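Local coordinates for protein exotoxin 5 (Staphylococcus aureus subsp. aureus COL, PDB 3R2I) that is a staphylococcal superantigen-like exotoxin of unknown function, probably secreted, built from an OB-fold domain and a beta-grasp domain, at residues 69-74 against 119-124. Numbering follows the deposited sequence.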
ATOM      1  N   GLU A  69      11.151  -1.899  -3.114  1.00 27.10           N
ATOM      2  CA  GLU A  69      11.420  -0.536  -3.509  1.00 28.80           C
ATOM      3  C   GLU A  69      11.134   0.467  -2.385  1.00 27.37           C
ATOM      4  O   GLU A  69      10.375   0.196  -1.464  1.00 26.25           O
ATOM      5  CB  GLU A  69      10.578  -0.222  -4.754  1.00 30.13           C
ATOM      6  CG  GLU A  69      10.946   1.063  -5.466  1.00 37.59           C
ATOM      7  CD  GLU A  69      12.325   1.023  -6.090  1.00 43.14           C
ATOM      8  OE1 GLU A  69      12.660  -0.002  -6.731  1.00 49.33           O
ATOM      9  OE2 GLU A  69      13.050   2.035  -5.976  1.00 47.49           O
ATOM     10  N   GLU A  70      11.756   1.631  -2.459  1.00 27.42           N
ATOM     11  CA  GLU A  70      11.532   2.675  -1.464  1.00 28.41           C
ATOM     12  C   GLU A  70      10.214   3.370  -1.789  1.00 25.17           C
ATOM     13  O   GLU A  70       9.865   3.571  -2.955  1.00 26.28           O
ATOM     14  CB  GLU A  70      12.674   3.704  -1.450  1.00 31.24           C
ATOM     15  CG  GLU A  70      12.552   4.781  -0.340  1.00 37.54           C
ATOM     16  CD  GLU A  70      13.718   5.786  -0.336  1.00 49.49           C
ATOM     17  OE1 GLU A  70      14.561   5.771  -1.270  1.00 54.98           O
ATOM     18  OE2 GLU A  70      13.792   6.597   0.613  1.00 55.26           O
ATOM     19  N   SER A  71       9.476   3.700  -0.751  1.00 22.93           N
ATOM     20  CA  SER A  71       8.197   4.358  -0.867  1.00 21.71           C
ATOM     21  C   SER A  71       8.303   5.812  -0.403  1.00 22.24           C
ATOM     22  O   SER A  71       9.333   6.251   0.147  1.00 22.55           O
ATOM     23  CB  SER A  71       7.168   3.602  -0.046  1.00 21.40           C
ATOM     24  OG  SER A  71       7.549   3.555   1.306  1.00 24.04           O
ATOM     25  N   PHE A  72       7.234   6.549  -0.658  1.00 20.93           N
ATOM     26  CA  PHE A  72       7.181   7.959  -0.348  1.00 20.96           C
ATOM     27  C   PHE A  72       5.789   8.296   0.172  1.00 21.33           C
ATOM     28  O   PHE A  72       4.787   7.690  -0.256  1.00 19.09           O
ATOM     29  CB  PHE A  72       7.503   8.779  -1.611  1.00 20.98           C
ATOM     30  CG  PHE A  72       8.845   8.433  -2.242  1.00 19.41           C
ATOM     31  CD1 PHE A  72       8.931   7.489  -3.258  1.00 23.80           C
ATOM     32  CD2 PHE A  72       9.998   9.023  -1.807  1.00 24.91           C
ATOM     33  CE1 PHE A  72      10.150   7.136  -3.816  1.00 22.42           C
ATOM     34  CE2 PHE A  72      11.225   8.685  -2.372  1.00 25.91           C
ATOM     35  CZ  PHE A  72      11.288   7.739  -3.377  1.00 24.79           C
ATOM     36  N   GLU A  73       5.750   9.270   1.077  1.00 21.78           N
ATOM     37  CA  GLU A  73       4.519   9.715   1.751  1.00 23.95           C
ATOM     38  C   GLU A  73       4.306  11.234   1.748  1.00 23.78           C
ATOM     39  O   GLU A  73       4.205  11.838   2.787  1.00 25.03           O
ATOM     40  CB  GLU A  73       4.526   9.194   3.195  1.00 22.81           C
ATOM     41  CG  GLU A  73       4.483   7.665   3.221  1.00 26.69           C
ATOM     42  CD  GLU A  73       4.569   7.054   4.613  1.00 29.34           C
ATOM     43  OE1 GLU A  73       4.016   7.633   5.577  1.00 35.37           O
ATOM     44  OE2 GLU A  73       5.161   5.961   4.717  1.00 29.33           O
ATOM     45  N   PRO A  74       4.245  11.845   0.566  1.00 23.39           N
ATOM     46  CA  PRO A  74       4.034  13.274   0.508  1.00 24.53           C
ATOM     47  C   PRO A  74       2.643  13.554   1.081  1.00 25.61           C
ATOM     48  O   PRO A  74       1.718  12.770   0.891  1.00 23.84           O
ATOM     49  CB  PRO A  74       4.119  13.570  -0.987  1.00 24.30           C
ATOM     50  CG  PRO A  74       3.774  12.267  -1.646  1.00 21.78           C
ATOM     51  CD  PRO A  74       4.404  11.267  -0.776  1.00 22.29           C
ATOM     52  N   ASP A 119      -3.221  13.254   0.894  1.00 25.13           N
ATOM     53  CA  ASP A 119      -2.004  12.531   1.221  1.00 25.47           C
ATOM     54  C   ASP A 119      -1.838  11.474   0.167  1.00 23.78           C
ATOM     55  O   ASP A 119      -2.828  10.903  -0.296  1.00 24.31           O
ATOM     56  CB  ASP A 119      -2.093  11.806   2.560  1.00 26.75           C
ATOM     57  CG  ASP A 119      -2.003  12.729   3.742  1.00 29.35           C
ATOM     58  OD1 ASP A 119      -1.657  13.917   3.580  1.00 35.69           O
ATOM     59  OD2 ASP A 119      -2.288  12.242   4.853  1.00 34.65           O
ATOM     60  N   VAL A 120      -0.590  11.155  -0.164  1.00 23.88           N
ATOM     61  CA  VAL A 120      -0.323  10.141  -1.162  1.00 24.35           C
ATOM     62  C   VAL A 120       0.759   9.167  -0.732  1.00 23.93           C
ATOM     63  O   VAL A 120       1.801   9.572  -0.252  1.00 26.34           O
ATOM     64  CB  VAL A 120       0.044  10.775  -2.550  1.00 24.24           C
ATOM     65  CG1 VAL A 120       0.555   9.746  -3.481  1.00 24.76           C
ATOM     66  CG2 VAL A 120      -1.215  11.498  -3.175  1.00 24.80           C
ATOM     67  N   PHE A 121       0.463   7.871  -0.858  1.00 22.66           N
ATOM     68  CA  PHE A 121       1.432   6.842  -0.574  1.00 20.35           C
ATOM     69  C   PHE A 121       1.877   6.415  -1.947  1.00 17.90           C
ATOM     70  O   PHE A 121       1.098   5.889  -2.738  1.00 17.32           O
ATOM     71  CB  PHE A 121       0.878   5.669   0.203  1.00 20.17           C
ATOM     72  CG  PHE A 121       1.914   4.615   0.473  1.00 18.54           C
ATOM     73  CD1 PHE A 121       2.841   4.786   1.473  1.00 20.34           C
ATOM     74  CD2 PHE A 121       1.965   3.467  -0.273  1.00 19.47           C
ATOM     75  CE1 PHE A 121       3.812   3.829   1.708  1.00 22.19           C
ATOM     76  CE2 PHE A 121       2.920   2.508  -0.022  1.00 18.04           C
ATOM     77  CZ  PHE A 121       3.842   2.693   0.959  1.00 18.84           C
ATOM     78  N   ALA A 122       3.140   6.630  -2.230  1.00 16.10           N
ATOM     79  CA  ALA A 122       3.650   6.372  -3.580  1.00 16.94           C
ATOM     80  C   ALA A 122       4.682   5.289  -3.639  1.00 16.61           C
ATOM     81  O   ALA A 122       5.567   5.193  -2.788  1.00 17.51           O
ATOM     82  CB  ALA A 122       4.218   7.666  -4.175  1.00 15.58           C
ATOM     83  N   VAL A 123       4.500   4.422  -4.617  1.00 18.57           N
ATOM     84  CA  VAL A 123       5.417   3.327  -4.870  1.00 19.19           C
ATOM     85  C   VAL A 123       5.654   3.415  -6.359  1.00 20.36           C
ATOM     86  O   VAL A 123       4.711   3.495  -7.125  1.00 20.44           O
ATOM     87  CB  VAL A 123       4.777   1.994  -4.601  1.00 20.15           C
ATOM     88  CG1 VAL A 123       5.734   0.871  -5.085  1.00 21.36           C
ATOM     89  CG2 VAL A 123       4.425   1.880  -3.130  1.00 19.85           C
ATOM     90  N   PRO A 124       6.900   3.370  -6.791  1.00 21.56           N
ATOM     91  CA  PRO A 124       7.018   3.522  -8.230  1.00 22.66           C
ATOM     92  C   PRO A 124       6.733   2.308  -9.072  1.00 23.31           C
ATOM     93  O   PRO A 124       7.193   1.216  -8.763  1.00 23.28           O
ATOM     94  CB  PRO A 124       8.510   3.864  -8.417  1.00 24.52           C
ATOM     95  CG  PRO A 124       9.173   3.307  -7.206  1.00 24.27           C
ATOM     96  CD  PRO A 124       8.198   3.504  -6.105  1.00 22.27           C
TER
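Phe72 and Ala122 form a single antiparallel bridge, a hydrogen-bonded pair, between segments 69-74 and 119-124, whose end-to-end directions lie 153° apart. Phe72 N donates to Ala122 O at 3.0 Å in the carbonyl plane, and Ala122 N returns an almost straight bond to Phe72 O at 2.8 Å. Two residues on, Val120 N bonds to Pro74 O at 3.0 Å. The reciprocal bond is impossible, because the proline nitrogen carries no hydrogen; instead Pro74 CD lies 3.2 Å from Val120 O, and Pro74 CG packs against Val120 CB. Proline thus continues the pairing with its carbonyl alone and offers a compact apolar ring to a beta-branched neighbour suited to a strand.

Beside the bridge, the small methyl of Ala122 meets Phe72 CB at 4.3 Å. Phe121 starts away from 69-74, yet its ring comes back to it: with CG anti to the backbone N (chi1 180°), CZ comes within 3.6 Å of Ser71 CB. Ser71 being small, its CB and OG can both lie against the ring. Glu73 passes the same ring at its edge, CG 3.7 Å from Phe121 CD1 and OE2 near the ring plane; its extended chain takes that carboxylate to a salt bridge with Lys188. At the far end Glu69 lays its aliphatic CG on Pro124 CG, 3.3 Å away.

The pairing ties the loop between helix 57-68 and strand 77-84 to the end of strand 118-120 and the residues that follow it in the OB-fold domain. Phe72, Val120 and Ala122 pack on strands 97-103 and 133-141, and Pro74 on Phe99 of the former, whereas Ser71, Phe121 and Val123 meet helix 182-197, placing the contact between the OB-fold sheet and that helix of the beta-grasp domain.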